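Local coordinates for putative acyl-CoA dehydrogenase (Burkholderia xenovorans, PDB 5JSC), which is a putative member of the acyl-CoA dehydrogenase family of flavoproteins and binds flavin-adenine dinucleotide in a four-chain assembly, at residues Leu94-Ala99 and Leu317-Ala322; Ile260-Val265 and Met337-Ala342; Leu270-His275 and Glu369-Glu374. All coordinates share one frame; numbering follows the deposited sequence. Where two conformers were deposited one is given.

In the fold
Helix 250-286 supplies a segment to contacts 2 and 3, Ile260-Val265 and, further along, Leu270-His275, and contact 1 packs against it through Glu96 and Arg95. Contact 1 joins helix 88-101 of the N-terminal domain to helix 298-325 of the C-terminal one; contacts 2 and 3 lie wholly within the latter. The centres of contacts 1 and 2 are about 8 Å apart, those of 1 and 3 about 14 Å, and those of 2 and 3 about 16 Å. Along the chain the segments of every pair alternate, so sequence-distant helices interleave. Glu96 is tied to Arg274 by a salt bridge, which couples contacts 1 and 3 directly.

Contact 1: residues Leu94-Ala99 and Leu317-Ala322; sequences LRETLA and LVYRAA. With EDO (1,2-ethanediol), chain O.
This contact belongs to the all-helical part of the acyl-CoA dehydrogenase fold, where helix 88-101 of the N-terminal domain meets helix 298-325 of the C-terminal bundle through a buried tyrosine-carboxylate bond. The backbones stay well apart, with Glu96 and Val318 nearest at 10.0 Å between CA atoms, so two long polar side chains have to span the gap. Glu96 suits this task because its chain runs out extended from the helix, with CG anti to the backbone N (chi1 -178°). Tyr319 reaches back from the other helix, and its OH donates to Glu96 OE1 at 2.7 Å, arriving nearly along the C-O axis of the carboxylate. OE1 sits at the edge of the ring, and the carboxylate is turned 48° from the ring plane. On one face of the phenol lies its neighbour Val318, whose CG1 stands 3.6 Å above the ring centre. The buried carboxylate is shared widely: Arg274 of helix 250-286 forms a salt bridge with OE2, which would favour the charged form of the acid. A 1,2-ethanediol, probably from the crystallisation liquor, spans both oxygens, its O1 donating to Glu96 OE1 at 2.8 Å and its O2 to Glu96 OE2 at 2.9 Å.

Contact 2: residues Ile260-Val265 and Met337-Ala342; sequences IFRTSV and MAKWHA. With SO4 (sulfate ion), chain P.
In the core of the C-terminal helical domain, helix 250-286 packs against helix 332-356 through the aliphatic part of a buried lysine. Lys339 CG lies 3.6 Å from the carbonyl oxygen Arg262 O, and farther along the chain Lys339 CE meets Val265 CG1 at 3.8 Å. The lysine and valine side chains meet at a slant, and the compact, branched valine offers its CG1 methyl to the lysine methylenes. A bend at chi2 (-87°) turns the chain across the neighbouring helix and carries its ammonium group beyond the contact. There NZ is held by three carbonyl oxygens, those of Leu378, Tyr381 and Gly383, a cage well suited to a buried cation. Arg262 likewise sends its NE to the carbonyl of Glu382, so both long basic chains fasten the 378-383 loop to the bundle. Within helix 250-286, Ser264 OG donates to Phe261 O at 2.7 Å, in the carbonyl plane and on a lone pair, while Val265 N bonds the same oxygen. On the face of helix 332-356 turned from this contact, His341 ND1 is hydrogen-bonded to Ser314 OG. The methylenes pack helix 250-286 on helix 332-356, while the ammonium and the arginine NE bond the carbonyls of the 378-383 loop, all within the C-terminal helical bundle of the acyl-CoA dehydrogenase fold.

Contact 3: residues Leu270-His275 and Glu369-Glu374; sequences LGFARH and EMLYRE. With EDO (1,2-ethanediol), chain O.
Helices 270-275 and 369-374 run nearly antiparallel, at 158° between their directions, with axes 10.4 Å apart at closest approach and Phe272 opposite Leu371. Leu371 reaches two rings, one with each methyl. CD2 touches Phe272 CD1 at 3.6 Å, while CD1 lies over one face of the His275 imidazole, a CH-pi contact 4.3 Å from the centroid; the histidine and leucine side chains are crossed at about a right angle. One turn later Glu374 closes over the Phe272 ring. Its first torsion sets CG anti to the backbone N (chi1 -170°) and brings that methylene over the ring face, 3.7 Å from the centroid, in a second CH-pi contact. The carboxylate plane lies 13° from the ring plane, and OE2 is bonded to His226 NE2, outside the two segments. A flat phenylalanine therefore suits the site: its face takes the Glu374 methylene, while Leu371 CD2 meets the ring at CD1. Within the shorter helix, Arg373 grips Glu369 side-on, its NE lying 2.8 Å from Glu369 OE2 and its NH2 meeting the other oxygen, OE1. From the far side of helix 270-275, Arg274 NH2 donates to ethanediol O1 at 2.8 Å. This antiparallel pairing packs the short helix 367-376, whose Tyr372 stacks on Tyr372 of the third subunit, against the long helix 250-286 within the C-terminal helical domain of the acyl-CoA dehydrogenase fold.

Contact 1: residues Leu94-Ala99 and Leu317-Ala322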
loop_
_atom_site.group_PDB
_atom_site.type_symbol
_atom_site.label_atom_id
_atom_site.label_comp_id
_atom_site.label_asym_id
_atom_site.label_seq_id
_atom_site.Cartn_x
_atom_site.Cartn_y
_atom_site.Cartn_z
ATOM N N LEU C 94 6.999 25.830 15.446
ATOM C CA LEU C 94 6.610 27.022 14.694
ATOM C C LEU C 94 6.127 26.657 13.295
ATOM O O LEU C 94 5.049 27.088 12.870
ATOM C CB LEU C 94 7.773 28.011 14.625
ATOM C CG LEU C 94 8.167 28.635 15.971
ATOM C CD1 LEU C 94 9.433 29.453 15.807
ATOM C CD2 LEU C 94 7.032 29.503 16.527
ATOM N N ARG C 95 6.910 25.859 12.559
ATOM C CA ARG C 95 6.475 25.472 11.217
ATOM C C ARG C 95 5.209 24.627 11.263
ATOM O O ARG C 95 4.300 24.809 10.438
ATOM C CB ARG C 95 7.586 24.714 10.488
ATOM C CG ARG C 95 8.702 25.597 9.975
ATOM C CD ARG C 95 9.457 24.891 8.838
ATOM N NE ARG C 95 8.681 24.857 7.592
ATOM C CZ ARG C 95 9.160 24.433 6.425
ATOM N NH1 ARG C 95 10.415 23.997 6.336
ATOM N NH2 ARG C 95 8.390 24.459 5.340
ATOM N N GLU C 96 5.129 23.687 12.208
ATOM C CA GLU C 96 3.923 22.868 12.318
ATOM C C GLU C 96 2.686 23.737 12.519
ATOM O O GLU C 96 1.677 23.576 11.819
ATOM C CB GLU C 96 4.058 21.862 13.461
ATOM C CG GLU C 96 2.838 20.983 13.566
ATOM C CD GLU C 96 2.791 20.145 14.821
ATOM O OE1 GLU C 96 3.851 19.813 15.386
ATOM O OE2 GLU C 96 1.668 19.797 15.245
ATOM N N THR C 97 2.749 24.681 13.464
ATOM C CA THR C 97 1.584 25.515 13.745
ATOM C C THR C 97 1.286 26.456 12.589
ATOM O O THR C 97 0.125 26.615 12.195
ATOM C CB THR C 97 1.808 26.304 15.031
ATOM O OG1 THR C 97 2.168 25.393 16.072
ATOM C CG2 THR C 97 0.540 27.066 15.442
ATOM N N LEU C 98 2.315 27.085 12.024
ATOM C CA LEU C 98 2.082 27.979 10.893
ATOM C C LEU C 98 1.470 27.228 9.719
ATOM O O LEU C 98 0.466 27.667 9.148
ATOM C CB LEU C 98 3.383 28.658 10.479
ATOM C CG LEU C 98 3.872 29.763 11.416
ATOM C CD1 LEU C 98 5.324 30.101 11.091
ATOM C CD2 LEU C 98 2.989 31.000 11.324
ATOM N N ALA C 99 2.044 26.072 9.366
ATOM C CA ALA C 99 1.524 25.302 8.236
ATOM C C ALA C 99 0.082 24.875 8.470
ATOM O O ALA C 99 -0.722 24.826 7.526
ATOM C CB ALA C 99 2.400 24.075 7.989
ATOM N N LEU C 317 8.034 10.839 14.980
ATOM C CA LEU C 317 9.299 10.885 14.244
ATOM C C LEU C 317 9.865 12.300 14.165
ATOM O O LEU C 317 11.086 12.486 14.284
ATOM C CB LEU C 317 9.112 10.311 12.844
ATOM C CG LEU C 317 8.889 8.804 12.779
ATOM C CD1 LEU C 317 8.382 8.449 11.384
ATOM C CD2 LEU C 317 10.173 8.057 13.067
ATOM N N VAL C 318 9.006 13.305 13.945
ATOM C CA VAL C 318 9.465 14.693 13.897
ATOM C C VAL C 318 10.144 15.070 15.201
ATOM O O VAL C 318 11.278 15.570 15.213
ATOM C CB VAL C 318 8.289 15.646 13.606
ATOM C CG1 VAL C 318 8.703 17.101 13.853
ATOM C CG2 VAL C 318 7.793 15.464 12.184
ATOM N N TYR C 319 9.461 14.843 16.321
ATOM C CA TYR C 319 9.981 15.360 17.577
ATOM C C TYR C 319 11.006 14.433 18.213
ATOM O O TYR C 319 11.826 14.910 18.998
ATOM C CB TYR C 319 8.805 15.723 18.498
ATOM C CG TYR C 319 8.121 16.923 17.874
ATOM C CD1 TYR C 319 8.731 18.177 17.904
ATOM C CD2 TYR C 319 6.921 16.798 17.169
ATOM C CE1 TYR C 319 8.151 19.278 17.284
ATOM C CE2 TYR C 319 6.341 17.895 16.544
ATOM C CZ TYR C 319 6.962 19.138 16.603
ATOM O OH TYR C 319 6.415 20.237 15.985
ATOM N N ARG C 320 11.057 13.154 17.825
ATOM C CA ARG C 320 12.232 12.353 18.158
ATOM C C ARG C 320 13.474 12.951 17.516
ATOM O O ARG C 320 14.498 13.140 18.177
ATOM C CB ARG C 320 12.043 10.895 17.712
ATOM C CG ARG C 320 13.206 9.951 18.072
ATOM C CD ARG C 320 14.361 9.976 17.054
ATOM N NE ARG C 320 13.945 9.492 15.736
ATOM C CZ ARG C 320 14.044 8.224 15.345
ATOM N NH1 ARG C 320 14.558 7.308 16.153
ATOM N NH2 ARG C 320 13.628 7.869 14.135
ATOM N N ALA C 321 13.397 13.259 16.218
ATOM C CA ALA C 321 14.547 13.842 15.533
ATOM C C ALA C 321 14.905 15.207 16.105
ATOM O O ALA C 321 16.090 15.512 16.304
ATOM C CB ALA C 321 14.276 13.950 14.031
ATOM N N ALA C 322 13.903 16.047 16.373
ATOM C CA ALA C 322 14.199 17.380 16.894
ATOM C C ALA C 322 14.784 17.300 18.298
ATOM O O ALA C 322 15.775 17.979 18.605
ATOM C CB ALA C 322 12.938 18.249 16.877
HETATM C C1 EDO O . 3.264 17.853 18.271
HETATM O O1 EDO O . 2.940 17.667 16.895
HETATM C C2 EDO O . 2.877 19.257 18.708
HETATM O O2 EDO O . 1.600 19.600 18.164
#

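Contact 2: residues Ile260-Val265 and Met337-Ala342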
loop_
_atom_site.group_PDB
_atom_site.type_symbol
_atom_site.label_atom_id
_atom_site.label_comp_id
_atom_site.label_asym_id
_atom_site.label_seq_id
_atom_site.Cartn_x
_atom_site.Cartn_y
_atom_site.Cartn_z
ATOM N N ILE C 260 19.650 20.394 9.565
ATOM C CA ILE C 260 18.839 21.135 10.523
ATOM C C ILE C 260 17.400 21.215 10.040
ATOM O O ILE C 260 16.457 20.871 10.763
ATOM C CB ILE C 260 19.418 22.543 10.741
ATOM C CG1 ILE C 260 20.871 22.458 11.206
ATOM C CG2 ILE C 260 18.544 23.331 11.725
ATOM C CD1 ILE C 260 21.528 23.814 11.325
ATOM N N PHE C 261 17.199 21.687 8.820
ATOM C CA PHE C 261 15.850 22.090 8.465
ATOM C C PHE C 261 15.019 20.994 7.807
ATOM O O PHE C 261 13.807 21.173 7.685
ATOM C CB PHE C 261 15.917 23.361 7.616
ATOM C CG PHE C 261 16.371 24.550 8.421
ATOM C CD1 PHE C 261 15.489 25.183 9.279
ATOM C CD2 PHE C 261 17.688 24.969 8.395
ATOM C CE1 PHE C 261 15.895 26.242 10.061
ATOM C CE2 PHE C 261 18.105 26.040 9.175
ATOM C CZ PHE C 261 17.208 26.672 10.013
ATOM N N ARG C 262 15.598 19.840 7.454
ATOM C CA ARG C 262 14.753 18.752 6.959
ATOM C C ARG C 262 13.715 18.338 7.998
ATOM O O ARG C 262 12.567 18.047 7.648
ATOM C CB ARG C 262 15.593 17.546 6.526
ATOM C CG ARG C 262 16.078 17.630 5.071
ATOM C CD ARG C 262 17.094 16.544 4.760
ATOM N NE ARG C 262 17.622 16.694 3.410
ATOM C CZ ARG C 262 18.681 16.040 2.945
ATOM N NH1 ARG C 262 19.343 15.202 3.737
ATOM N NH2 ARG C 262 19.082 16.229 1.693
ATOM N N THR C 263 14.082 18.315 9.285
ATOM C CA THR C 263 13.076 17.977 10.290
ATOM C C THR C 263 11.968 19.026 10.334
ATOM O O THR C 263 10.801 18.695 10.592
ATOM C CB THR C 263 13.731 17.820 11.666
ATOM O OG1 THR C 263 14.877 16.969 11.544
ATOM C CG2 THR C 263 12.762 17.188 12.666
ATOM N N SER C 264 12.304 20.288 10.049
ATOM C CA SER C 264 11.284 21.326 9.998
ATOM C C SER C 264 10.354 21.160 8.798
ATOM O O SER C 264 9.187 21.549 8.887
ATOM C CB SER C 264 11.944 22.718 10.002
ATOM O OG SER C 264 12.304 23.156 8.698
ATOM N N VAL C 265 10.837 20.593 7.678
ATOM C CA VAL C 265 9.937 20.268 6.569
ATOM C C VAL C 265 8.975 19.175 6.989
ATOM O O VAL C 265 7.790 19.194 6.629
ATOM C CB VAL C 265 10.724 19.832 5.315
ATOM C CG1 VAL C 265 9.767 19.390 4.183
ATOM C CG2 VAL C 265 11.611 20.953 4.833
ATOM N N MET C 337 14.363 10.224 7.994
ATOM C CA MET C 337 13.182 9.414 8.293
ATOM C C MET C 337 11.956 10.289 8.518
ATOM O O MET C 337 10.868 10.004 8.001
ATOM C CB MET C 337 13.415 8.571 9.540
ATOM C CG MET C 337 13.957 7.215 9.339
ATOM S SD MET C 337 13.637 6.325 10.882
ATOM C CE MET C 337 14.550 4.827 10.499
ATOM N N ALA C 338 12.105 11.339 9.329
ATOM C CA ALA C 338 10.974 12.202 9.648
ATOM C C ALA C 338 10.465 12.914 8.405
ATOM O O ALA C 338 9.255 12.981 8.172
ATOM C CB ALA C 338 11.380 13.217 10.713
ATOM N N LYS C 339 11.386 13.472 7.604
ATOM C CA LYS C 339 10.989 14.222 6.416
ATOM C C LYS C 339 10.267 13.312 5.428
ATOM O O LYS C 339 9.207 13.662 4.898
ATOM C CB LYS C 339 12.233 14.865 5.786
ATOM C CG LYS C 339 11.964 15.986 4.773
ATOM C CD LYS C 339 11.759 15.465 3.362
ATOM C CE LYS C 339 11.560 16.607 2.372
ATOM N NZ LYS C 339 11.357 16.111 0.964
ATOM N N TRP C 340 10.835 12.136 5.183
ATOM C CA TRP C 340 10.212 11.129 4.331
ATOM C C TRP C 340 8.817 10.766 4.824
ATOM O O TRP C 340 7.824 10.896 4.093
ATOM C CB TRP C 340 11.145 9.913 4.302
ATOM C CG TRP C 340 10.621 8.595 3.800
ATOM C CD1 TRP C 340 9.489 8.349 3.073
ATOM C CD2 TRP C 340 11.257 7.333 3.993
ATOM N NE1 TRP C 340 9.384 6.995 2.812
ATOM C CE2 TRP C 340 10.466 6.358 3.368
ATOM C CE3 TRP C 340 12.435 6.932 4.644
ATOM C CZ2 TRP C 340 10.798 5.008 3.390
ATOM C CZ3 TRP C 340 12.759 5.589 4.664
ATOM C CH2 TRP C 340 11.950 4.644 4.031
ATOM N N HIS C 341 8.714 10.302 6.070
ATOM C CA HIS C 341 7.444 9.772 6.569
ATOM C C HIS C 341 6.382 10.861 6.661
ATOM O O HIS C 341 5.217 10.653 6.288
ATOM C CB HIS C 341 7.669 9.133 7.941
ATOM C CG HIS C 341 6.475 8.417 8.488
ATOM N ND1 HIS C 341 5.387 9.073 9.026
ATOM C CD2 HIS C 341 6.222 7.094 8.620
ATOM C CE1 HIS C 341 4.501 8.182 9.433
ATOM N NE2 HIS C 341 4.986 6.973 9.204
ATOM N N ALA C 342 6.752 12.023 7.190
ATOM C CA ALA C 342 5.730 13.045 7.403
ATOM C C ALA C 342 5.230 13.619 6.083
ATOM O O ALA C 342 4.045 13.933 5.954
ATOM C CB ALA C 342 6.270 14.147 8.317
HETATM S S SO4 P . 1.630 4.993 9.331
HETATM O O1 SO4 P . 1.587 5.567 10.677
HETATM O O2 SO4 P . 2.935 4.370 9.114
HETATM O O3 SO4 P . 1.430 6.056 8.336
HETATM O O4 SO4 P . 0.591 3.965 9.236
#

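Contact 3: residues Leu270-His275 and Glu369-Glu374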
loop_
_atom_site.group_PDB
_atom_site.type_symbol
_atom_site.label_atom_id
_atom_site.label_comp_id
_atom_site.label_asym_id
_atom_site.label_seq_id
_atom_site.Cartn_x
_atom_site.Cartn_y
_atom_site.Cartn_z
ATOM N N LEU C 270 3.464 17.775 8.776
ATOM C CA LEU C 270 2.596 17.378 9.874
ATOM C C LEU C 270 1.518 18.422 10.136
ATOM O O LEU C 270 0.356 18.073 10.370
ATOM C CB LEU C 270 3.462 17.154 11.116
ATOM C CG LEU C 270 2.780 16.984 12.468
ATOM C CD1 LEU C 270 1.893 15.747 12.457
ATOM C CD2 LEU C 270 3.850 16.872 13.565
ATOM N N GLY C 271 1.889 19.706 10.120
ATOM C CA GLY C 271 0.894 20.758 10.310
ATOM C C GLY C 271 -0.174 20.760 9.229
ATOM O O GLY C 271 -1.369 20.879 9.517
ATOM N N PHE C 272 0.243 20.641 7.962
ATOM C CA PHE C 272 -0.730 20.506 6.882
ATOM C C PHE C 272 -1.639 19.300 7.118
ATOM O O PHE C 272 -2.862 19.388 6.933
ATOM C CB PHE C 272 -0.013 20.376 5.535
ATOM C CG PHE C 272 0.694 21.635 5.083
ATOM C CD1 PHE C 272 0.061 22.879 5.140
ATOM C CD2 PHE C 272 1.995 21.571 4.586
ATOM C CE1 PHE C 272 0.712 24.027 4.716
ATOM C CE2 PHE C 272 2.651 22.721 4.158
ATOM C CZ PHE C 272 2.012 23.952 4.230
ATOM N N ALA C 273 -1.062 18.166 7.533
ATOM C CA ALA C 273 -1.866 16.976 7.814
ATOM C C ALA C 273 -2.858 17.226 8.947
ATOM O O ALA C 273 -4.016 16.788 8.878
ATOM C CB ALA C 273 -0.964 15.784 8.138
ATOM N N ARG C 274 -2.427 17.917 10.009
ATOM C CA ARG C 274 -3.356 18.186 11.102
ATOM C C ARG C 274 -4.515 19.056 10.641
ATOM O O ARG C 274 -5.655 18.876 11.092
ATOM C CB ARG C 274 -2.633 18.852 12.273
ATOM C CG ARG C 274 -1.679 17.931 13.017
ATOM C CD ARG C 274 -1.364 18.521 14.384
ATOM N NE ARG C 274 -0.298 17.823 15.110
ATOM C CZ ARG C 274 -0.465 16.715 15.830
ATOM N NH1 ARG C 274 -1.652 16.131 15.888
ATOM N NH2 ARG C 274 0.565 16.180 16.487
ATOM N N HIS C 275 -4.249 20.016 9.751
ATOM C CA HIS C 275 -5.345 20.811 9.203
ATOM C C HIS C 275 -6.322 19.919 8.444
ATOM O O HIS C 275 -7.542 20.011 8.632
ATOM C CB HIS C 275 -4.779 21.916 8.305
ATOM C CG HIS C 275 -5.778 22.958 7.913
ATOM N ND1 HIS C 275 -5.443 24.054 7.147
ATOM C CD2 HIS C 275 -7.103 23.071 8.169
ATOM C CE1 HIS C 275 -6.516 24.803 6.957
ATOM N NE2 HIS C 275 -7.535 24.234 7.574
ATOM N N GLU C 369 -8.776 21.398 -0.724
ATOM C CA GLU C 369 -8.254 21.570 -2.079
ATOM C C GLU C 369 -6.923 22.304 -2.052
ATOM O O GLU C 369 -5.990 21.956 -2.788
ATOM C CB GLU C 369 -9.267 22.323 -2.945
ATOM C CG GLU C 369 -8.904 22.431 -4.424
ATOM C CD GLU C 369 -8.020 23.622 -4.761
ATOM O OE1 GLU C 369 -7.937 24.586 -3.967
ATOM O OE2 GLU C 369 -7.421 23.605 -5.853
ATOM N N MET C 370 -6.812 23.319 -1.196
ATOM C CA MET C 370 -5.551 24.036 -1.072
ATOM C C MET C 370 -4.459 23.130 -0.524
ATOM O O MET C 370 -3.310 23.191 -0.975
ATOM C CB MET C 370 -5.737 25.259 -0.177
ATOM C CG MET C 370 -6.694 26.265 -0.785
ATOM S SD MET C 370 -6.829 27.796 0.129
ATOM C CE MET C 370 -7.470 27.218 1.680
ATOM N N LEU C 371 -4.798 22.288 0.459
ATOM C CA LEU C 371 -3.807 21.386 1.038
ATOM C C LEU C 371 -3.328 20.360 0.018
ATOM O O LEU C 371 -2.149 19.988 0.014
ATOM C CB LEU C 371 -4.385 20.697 2.270
ATOM C CG LEU C 371 -4.581 21.633 3.468
ATOM C CD1 LEU C 371 -5.538 21.014 4.483
ATOM C CD2 LEU C 371 -3.241 21.950 4.132
ATOM N N TYR C 372 -4.232 19.893 -0.849
ATOM C CA TYR C 372 -3.856 18.954 -1.900
ATOM C C TYR C 372 -2.797 19.551 -2.820
ATOM O O TYR C 372 -1.885 18.845 -3.278
ATOM C CB TYR C 372 -5.110 18.557 -2.683
ATOM C CG TYR C 372 -4.862 17.634 -3.858
ATOM C CD1 TYR C 372 -4.663 16.264 -3.672
ATOM C CD2 TYR C 372 -4.852 18.132 -5.164
ATOM C CE1 TYR C 372 -4.456 15.403 -4.770
ATOM C CE2 TYR C 372 -4.660 17.289 -6.254
ATOM C CZ TYR C 372 -4.451 15.931 -6.052
ATOM O OH TYR C 372 -4.248 15.099 -7.131
ATOM N N ARG C 373 -2.894 20.851 -3.102
ATOM C CA ARG C 373 -1.847 21.511 -3.881
ATOM C C ARG C 373 -0.606 21.790 -3.044
ATOM O O ARG C 373 0.518 21.607 -3.523
ATOM C CB ARG C 373 -2.384 22.802 -4.498
ATOM C CG ARG C 373 -3.452 22.510 -5.558
ATOM C CD ARG C 373 -3.854 23.742 -6.343
ATOM N NE ARG C 373 -4.799 24.539 -5.590
ATOM C CZ ARG C 373 -4.504 25.680 -4.986
ATOM N NH1 ARG C 373 -3.278 26.190 -5.067
ATOM N NH2 ARG C 373 -5.446 26.323 -4.311
ATOM N N GLU C 374 -0.792 22.212 -1.793
ATOM C CA GLU C 374 0.333 22.656 -0.978
ATOM C C GLU C 374 1.297 21.517 -0.662
ATOM O O GLU C 374 2.517 21.720 -0.620
ATOM C CB GLU C 374 -0.196 23.269 0.317
ATOM C CG GLU C 374 0.863 23.966 1.131
ATOM C CD GLU C 374 1.174 25.343 0.582
ATOM O OE1 GLU C 374 0.246 26.179 0.507
ATOM O OE2 GLU C 374 2.337 25.585 0.207
HETATM C C1 EDO O . 3.264 17.853 18.271
HETATM O O1 EDO O . 2.940 17.667 16.895
HETATM C C2 EDO O . 2.877 19.257 18.708
HETATM O O2 EDO O . 1.600 19.600 18.164
#